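Local coordinates for protein RNA silencing suppressor p19 (Carnation Italian ringspot virus, PDB 6BJV) that suppresses RNA silencing in the infected plant by binding short interfering RNAs with high affinity as a homodimer, selecting them like a caliper by duplex length, at residues 25-29 with 97-102; 14-18 with 68-73. All coordinates share one frame; numbering follows the deposited sequence.

Contact 1: 25-29 with 97-102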
loop_
_atom_site.group_PDB
_atom_site.type_symbol
_atom_site.label_atom_id
_atom_site.label_comp_id
_atom_site.label_asym_id
_atom_site.label_seq_id
_atom_site.Cartn_x
_atom_site.Cartn_y
_atom_site.Cartn_z
ATOM N N GLY A 25 -3.127 -27.256 12.179
ATOM C CA GLY A 25 -4.461 -27.201 11.627
ATOM C C GLY A 25 -4.909 -25.801 11.283
ATOM O O GLY A 25 -5.982 -25.637 10.689
ATOM N N ILE A 26 -4.106 -24.795 11.620
ATOM C CA ILE A 26 -4.479 -23.407 11.377
ATOM C C ILE A 26 -4.545 -23.171 9.874
ATOM O O ILE A 26 -3.557 -23.360 9.154
ATOM C CB ILE A 26 -3.494 -22.447 12.061
ATOM C CG1 ILE A 26 -3.957 -21.002 11.883
ATOM C CG2 ILE A 26 -2.069 -22.629 11.528
ATOM C CD1 ILE A 26 -3.289 -20.033 12.832
ATOM N N THR A 27 -5.716 -22.767 9.396
ATOM C CA THR A 27 -5.902 -22.522 7.973
ATOM C C THR A 27 -5.106 -21.295 7.551
ATOM O O THR A 27 -5.146 -20.256 8.218
ATOM C CB THR A 27 -7.382 -22.321 7.657
ATOM O OG1 THR A 27 -7.832 -21.094 8.245
ATOM C CG2 THR A 27 -8.217 -23.483 8.193
ATOM N N SER A 28 -4.379 -21.416 6.444
ATOM C CA SER A 28 -3.610 -20.306 5.914
ATOM C C SER A 28 -4.242 -19.782 4.628
ATOM O O SER A 28 -4.906 -20.534 3.907
ATOM C CB SER A 28 -2.162 -20.722 5.625
ATOM O OG SER A 28 -1.441 -19.661 5.024
ATOM N N PRO A 29 -4.066 -18.494 4.315
ATOM C CA PRO A 29 -4.536 -17.981 3.020
ATOM C C PRO A 29 -3.611 -18.296 1.857
ATOM O O PRO A 29 -4.035 -18.162 0.701
ATOM C CB PRO A 29 -4.618 -16.468 3.257
ATOM C CG PRO A 29 -3.587 -16.200 4.298
ATOM C CD PRO A 29 -3.559 -17.417 5.184
ATOM N N TYR A 97 -11.560 -18.035 2.247
ATOM C CA TYR A 97 -11.620 -19.231 3.079
ATOM C C TYR A 97 -10.893 -19.010 4.401
ATOM O O TYR A 97 -11.443 -19.266 5.478
ATOM C CB TYR A 97 -11.021 -20.413 2.315
ATOM C CG TYR A 97 -11.089 -21.736 3.041
ATOM C CD1 TYR A 97 -12.233 -22.520 2.989
ATOM C CD2 TYR A 97 -10.000 -22.211 3.761
ATOM C CE1 TYR A 97 -12.297 -23.734 3.645
ATOM C CE2 TYR A 97 -10.053 -23.424 4.420
ATOM C CZ TYR A 97 -11.202 -24.182 4.354
ATOM O OH TYR A 97 -11.262 -25.390 5.010
ATOM N N ALA A 98 -9.650 -18.528 4.336
ATOM C CA ALA A 98 -8.906 -18.240 5.557
ATOM C C ALA A 98 -9.540 -17.091 6.329
ATOM O O ALA A 98 -9.558 -17.099 7.566
ATOM C CB ALA A 98 -7.448 -17.923 5.220
ATOM N N ALA A 99 -10.070 -16.094 5.618
ATOM C CA ALA A 99 -10.690 -14.954 6.286
ATOM C C ALA A 99 -11.898 -15.389 7.105
ATOM O O ALA A 99 -12.097 -14.918 8.231
ATOM C CB ALA A 99 -11.092 -13.901 5.255
ATOM N N SER A 100 -12.712 -16.294 6.558
ATOM C CA SER A 100 -13.892 -16.783 7.262
ATOM C C SER A 100 -13.553 -17.458 8.585
ATOM O O SER A 100 -14.466 -17.724 9.376
ATOM C CB SER A 100 -14.653 -17.767 6.369
ATOM O OG SER A 100 -15.008 -17.168 5.135
ATOM N N ARG A 101 -12.277 -17.737 8.844
ATOM C CA ARG A 101 -11.869 -18.464 10.036
ATOM C C ARG A 101 -11.514 -17.554 11.204
ATOM O O ARG A 101 -11.436 -18.034 12.341
ATOM C CB ARG A 101 -10.664 -19.353 9.706
ATOM C CG ARG A 101 -10.901 -20.305 8.538
ATOM C CD ARG A 101 -11.287 -21.687 9.022
ATOM N NE ARG A 101 -11.890 -22.499 7.968
ATOM C CZ ARG A 101 -11.995 -23.825 8.001
ATOM N NH1 ARG A 101 -11.518 -24.514 9.027
ATOM N NH2 ARG A 101 -12.571 -24.469 6.996
ATOM N N PHE A 102 -11.296 -16.259 10.959
ATOM C CA PHE A 102 -10.859 -15.344 12.006
ATOM C C PHE A 102 -11.673 -14.054 12.045
ATOM O O PHE A 102 -11.306 -13.129 12.780
ATOM C CB PHE A 102 -9.375 -15.002 11.832
ATOM C CG PHE A 102 -8.520 -16.179 11.454
ATOM C CD1 PHE A 102 -8.100 -17.086 12.412
ATOM C CD2 PHE A 102 -8.132 -16.373 10.140
ATOM C CE1 PHE A 102 -7.312 -18.168 12.064
ATOM C CE2 PHE A 102 -7.345 -17.450 9.786
ATOM C CZ PHE A 102 -6.934 -18.349 10.749
#

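Contact 2: 14-18 with 68-73. With nucleotides of chain D.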
loop_
_atom_site.group_PDB
_atom_site.type_symbol
_atom_site.label_atom_id
_atom_site.label_comp_id
_atom_site.label_asym_id
_atom_site.label_seq_id
_atom_site.Cartn_x
_atom_site.Cartn_y
_atom_site.Cartn_z
ATOM N N ALA A 14 -0.650 -18.317 13.885
ATOM C CA ALA A 14 -0.593 -17.850 12.505
ATOM C C ALA A 14 0.830 -17.478 12.108
ATOM O O ALA A 14 1.244 -17.705 10.966
ATOM C CB ALA A 14 -1.532 -16.659 12.315
ATOM N N ASN A 15 1.593 -16.902 13.038
ATOM C CA ASN A 15 2.979 -16.557 12.746
ATOM C C ASN A 15 3.842 -17.804 12.621
ATOM O O ASN A 15 4.777 -17.831 11.812
ATOM C CB ASN A 15 3.529 -15.633 13.834
ATOM C CG ASN A 15 4.808 -14.933 13.414
ATOM O OD1 ASN A 15 5.660 -15.518 12.746
ATOM N ND2 ASN A 15 4.944 -13.671 13.803
ATOM N N GLY A 16 3.545 -18.842 13.406
ATOM C CA GLY A 16 4.255 -20.101 13.277
ATOM C C GLY A 16 3.890 -20.881 12.033
ATOM O O GLY A 16 4.642 -21.775 11.633
ATOM N N GLU A 17 2.755 -20.558 11.410
ATOM C CA GLU A 17 2.355 -21.261 10.196
ATOM C C GLU A 17 3.373 -21.066 9.079
ATOM O O GLU A 17 3.481 -21.911 8.183
ATOM C CB GLU A 17 0.971 -20.788 9.752
ATOM C CG GLU A 17 0.415 -21.532 8.541
ATOM C CD GLU A 17 0.868 -20.942 7.216
ATOM O OE1 GLU A 17 1.199 -19.738 7.176
ATOM O OE2 GLU A 17 0.889 -21.687 6.214
ATOM N N ARG A 18 4.126 -19.966 9.116
ATOM C CA ARG A 18 5.145 -19.728 8.100
ATOM C C ARG A 18 6.180 -20.846 8.085
ATOM O O ARG A 18 6.666 -21.240 7.018
ATOM C CB ARG A 18 5.817 -18.379 8.356
ATOM C CG ARG A 18 6.899 -18.007 7.358
ATOM C CD ARG A 18 7.437 -16.617 7.649
ATOM N NE ARG A 18 8.472 -16.208 6.705
ATOM C CZ ARG A 18 9.097 -15.036 6.739
ATOM N NH1 ARG A 18 8.796 -14.144 7.675
ATOM N NH2 ARG A 18 10.026 -14.752 5.838
ATOM N N VAL A 68 -4.298 -11.414 13.200
ATOM C CA VAL A 68 -3.929 -12.756 12.761
ATOM C C VAL A 68 -3.172 -12.592 11.446
ATOM O O VAL A 68 -3.776 -12.461 10.377
ATOM C CB VAL A 68 -5.158 -13.656 12.602
ATOM C CG1 VAL A 68 -4.737 -15.088 12.313
ATOM C CG2 VAL A 68 -6.032 -13.593 13.850
ATOM N N VAL A 69 -1.843 -12.614 11.519
ATOM C CA VAL A 69 -0.981 -12.225 10.409
ATOM C C VAL A 69 -0.252 -13.453 9.883
ATOM O O VAL A 69 0.332 -14.218 10.659
ATOM C CB VAL A 69 0.019 -11.138 10.841
ATOM C CG1 VAL A 69 0.917 -10.735 9.677
ATOM C CG2 VAL A 69 -0.730 -9.923 11.389
ATOM N N PHE A 70 -0.285 -13.631 8.565
ATOM C CA PHE A 70 0.458 -14.672 7.873
ATOM C C PHE A 70 1.514 -14.029 6.982
ATOM O O PHE A 70 1.345 -12.900 6.512
ATOM C CB PHE A 70 -0.468 -15.544 7.021
ATOM C CG PHE A 70 -1.551 -16.231 7.804
ATOM C CD1 PHE A 70 -2.722 -15.564 8.124
ATOM C CD2 PHE A 70 -1.405 -17.548 8.205
ATOM C CE1 PHE A 70 -3.724 -16.198 8.839
ATOM C CE2 PHE A 70 -2.401 -18.186 8.919
ATOM C CZ PHE A 70 -3.563 -17.510 9.236
ATOM N N LYS A 71 2.604 -14.757 6.743
ATOM C CA LYS A 71 3.723 -14.221 5.981
ATOM C C LYS A 71 4.361 -15.305 5.126
ATOM O O LYS A 71 4.481 -16.457 5.548
ATOM C CB LYS A 71 4.773 -13.605 6.912
ATOM C CG LYS A 71 4.427 -12.197 7.361
ATOM C CD LYS A 71 5.299 -11.729 8.509
ATOM C CE LYS A 71 4.928 -10.317 8.927
ATOM N NZ LYS A 71 5.641 -9.893 10.158
ATOM N N ARG A 72 4.770 -14.916 3.919
ATOM C CA ARG A 72 5.454 -15.806 2.993
ATOM C C ARG A 72 6.615 -15.070 2.344
ATOM O O ARG A 72 6.552 -13.861 2.108
ATOM C CB ARG A 72 4.513 -16.328 1.895
ATOM C CG ARG A 72 3.658 -17.514 2.294
ATOM C CD ARG A 72 4.502 -18.750 2.544
ATOM N NE ARG A 72 3.680 -19.923 2.820
ATOM C CZ ARG A 72 3.023 -20.122 3.957
ATOM N NH1 ARG A 72 3.079 -19.219 4.929
ATOM N NH2 ARG A 72 2.302 -21.222 4.121
ATOM N N TYR A 73 7.678 -15.819 2.056
ATOM C CA TYR A 73 8.793 -15.340 1.245
ATOM C C TYR A 73 8.984 -16.333 0.108
ATOM O O TYR A 73 9.371 -17.481 0.344
ATOM C CB TYR A 73 10.073 -15.199 2.070
ATOM C CG TYR A 73 11.207 -14.532 1.321
ATOM C CD1 TYR A 73 11.905 -15.208 0.328
ATOM C CD2 TYR A 73 11.581 -13.226 1.608
ATOM C CE1 TYR A 73 12.939 -14.602 -0.359
ATOM C CE2 TYR A 73 12.615 -12.612 0.928
ATOM C CZ TYR A 73 13.291 -13.305 -0.054
ATOM O OH TYR A 73 14.320 -12.700 -0.735
ATOM P P G D 2 12.661 -12.281 6.774
ATOM O OP1 G D 2 11.212 -12.568 6.639
ATOM O OP2 G D 2 13.117 -10.873 6.905
ATOM O "O5'" G D 2 13.195 -13.105 8.028
ATOM C "C5'" G D 2 12.921 -14.492 8.155
ATOM C "C4'" G D 2 13.473 -15.051 9.441
ATOM O "O4'" G D 2 14.926 -15.047 9.402
ATOM C "C3'" G D 2 13.145 -14.270 10.702
ATOM O "O3'" G D 2 11.836 -14.513 11.186
ATOM C "C2'" G D 2 14.248 -14.711 11.653
ATOM O "O2'" G D 2 13.984 -15.998 12.193
ATOM C "C1'" G D 2 15.437 -14.813 10.698
ATOM N N9 G D 2 16.236 -13.575 10.681
ATOM C C8 G D 2 16.263 -12.601 9.711
ATOM N N7 G D 2 17.076 -11.621 9.993
ATOM C C5 G D 2 17.616 -11.967 11.225
ATOM C C6 G D 2 18.563 -11.293 12.037
ATOM O O6 G D 2 19.132 -10.214 11.824
ATOM N N1 G D 2 18.827 -12.001 13.206
ATOM C C2 G D 2 18.258 -13.204 13.548
ATOM N N2 G D 2 18.639 -13.736 14.718
ATOM N N3 G D 2 17.375 -13.843 12.799
ATOM C C4 G D 2 17.105 -13.170 11.662
HETATM O O HOH W 1 2.693 -17.436 8.620
#

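Contact 1: 25-29 with 97-102
I26 meets F102 through CG1, which is anti to the backbone N (chi1 -176°) and lies 4.1 Å from F102 CZ, near the plane of the ring and at its edge; the two side chains cross at about a right angle. T27 follows and carries most of the contact. Its carbonyl oxygen is set in the plane of the F102 ring, with T27 O 3.6 Å from F102 CZ. The T27 side chain is turned to R101. OG1 sits between the backbone N and the carbonyl carbon (chi1 68°) and reaches the aliphatic part of the arginine, OG1 to R101 CG being 3.2 Å, whereas CG2 lies over one face of the guanidinium, 3.6 Å from R101 NH1. No hydrogen bond spans the two segments. In the p19 core, built on a four-stranded antiparallel sheet in this chain, the contact lays the loop between helices 7-16 and 39-45 against the C-terminal end of helix 92-99. R101 runs from one ring to the other within 97-102: its CB is over the centre of one F102 face, 3.8 Å above the plane, and its NE lies over a face of Y97, toward the rim. T27 CG2 also approaches Y97 obliquely, 4.2 Å from Y97 CE2. At S28 the bond to CB points away from 97-102, and OG accepts a hydrogen bond from F30 N. At P29 the two backbones come closest, P29 CA to A98 CA being 5.1 Å. A98 CB approaches P29 N to 3.5 Å, P29 O accepts a hydrogen bond from S94 OG, and the proline also packs on W63, F65 and F70 of the sheet.

Contact 2: 14-18 with 68-73
E17 and R72 form an end-on salt bridge in which each carboxylate oxygen takes one N-H. R72 NH1 donates to E17 OE1 at 3.0 Å (165°), and R72 NH2 to E17 OE2 at 2.6 Å (173°); both oxygens are met on the syn side, and the carboxylate and guanidinium planes are only 18° apart. R72 NH1 also donates to K71 O, and R72 NE to L32 O, so all three guanidinium nitrogens are engaged. Water 1 donates to E17 OE1 and A14 O and accepts from K71 N, bridging the helix end to the strand. R18, extended from CG to NE, runs past K71 O to the RNA: its NH2 donates to OP1 of G2 of chain D at 2.6 Å, its NH1 more weakly to the same oxygen. R18 NE forms a salt bridge with D34 OD1, which also accepts from Y73 N, and R18 NH2 bonds S36 OG. V69 and K71 pack on phosphates and Y73 on a sugar, making this part of the RNA-binding surface. A14 CB makes a CH-pi contact over one face of F70. Helix 7-16 thus ends above strand 68-75, an outermost strand within this chain, antiparallel to 58-65.

How the contacts relate
From the N terminus the chain passes through 14-18, at the end of helix 7-16, then 25-29 in the following loop, then 68-73 in strand 68-75, and finally 97-102 at the end of helix 92-99. Contact 2 closes a loop of 49 intervening residues and contact 1 one of 67; because their segments alternate, the two loops cross rather than nest. Their centres are 11 Å apart and they touch directly: T27 O is 3.3 Å from F70 CZ, and S28 CB is 3.3 Å from E17 OE2. Segment 25-29 therefore packs against both segments of contact 2. Contact 2 ties the end of helix 7-16 to strand 68-75, and contact 1 ties the loop after that helix to the end of helix 92-99.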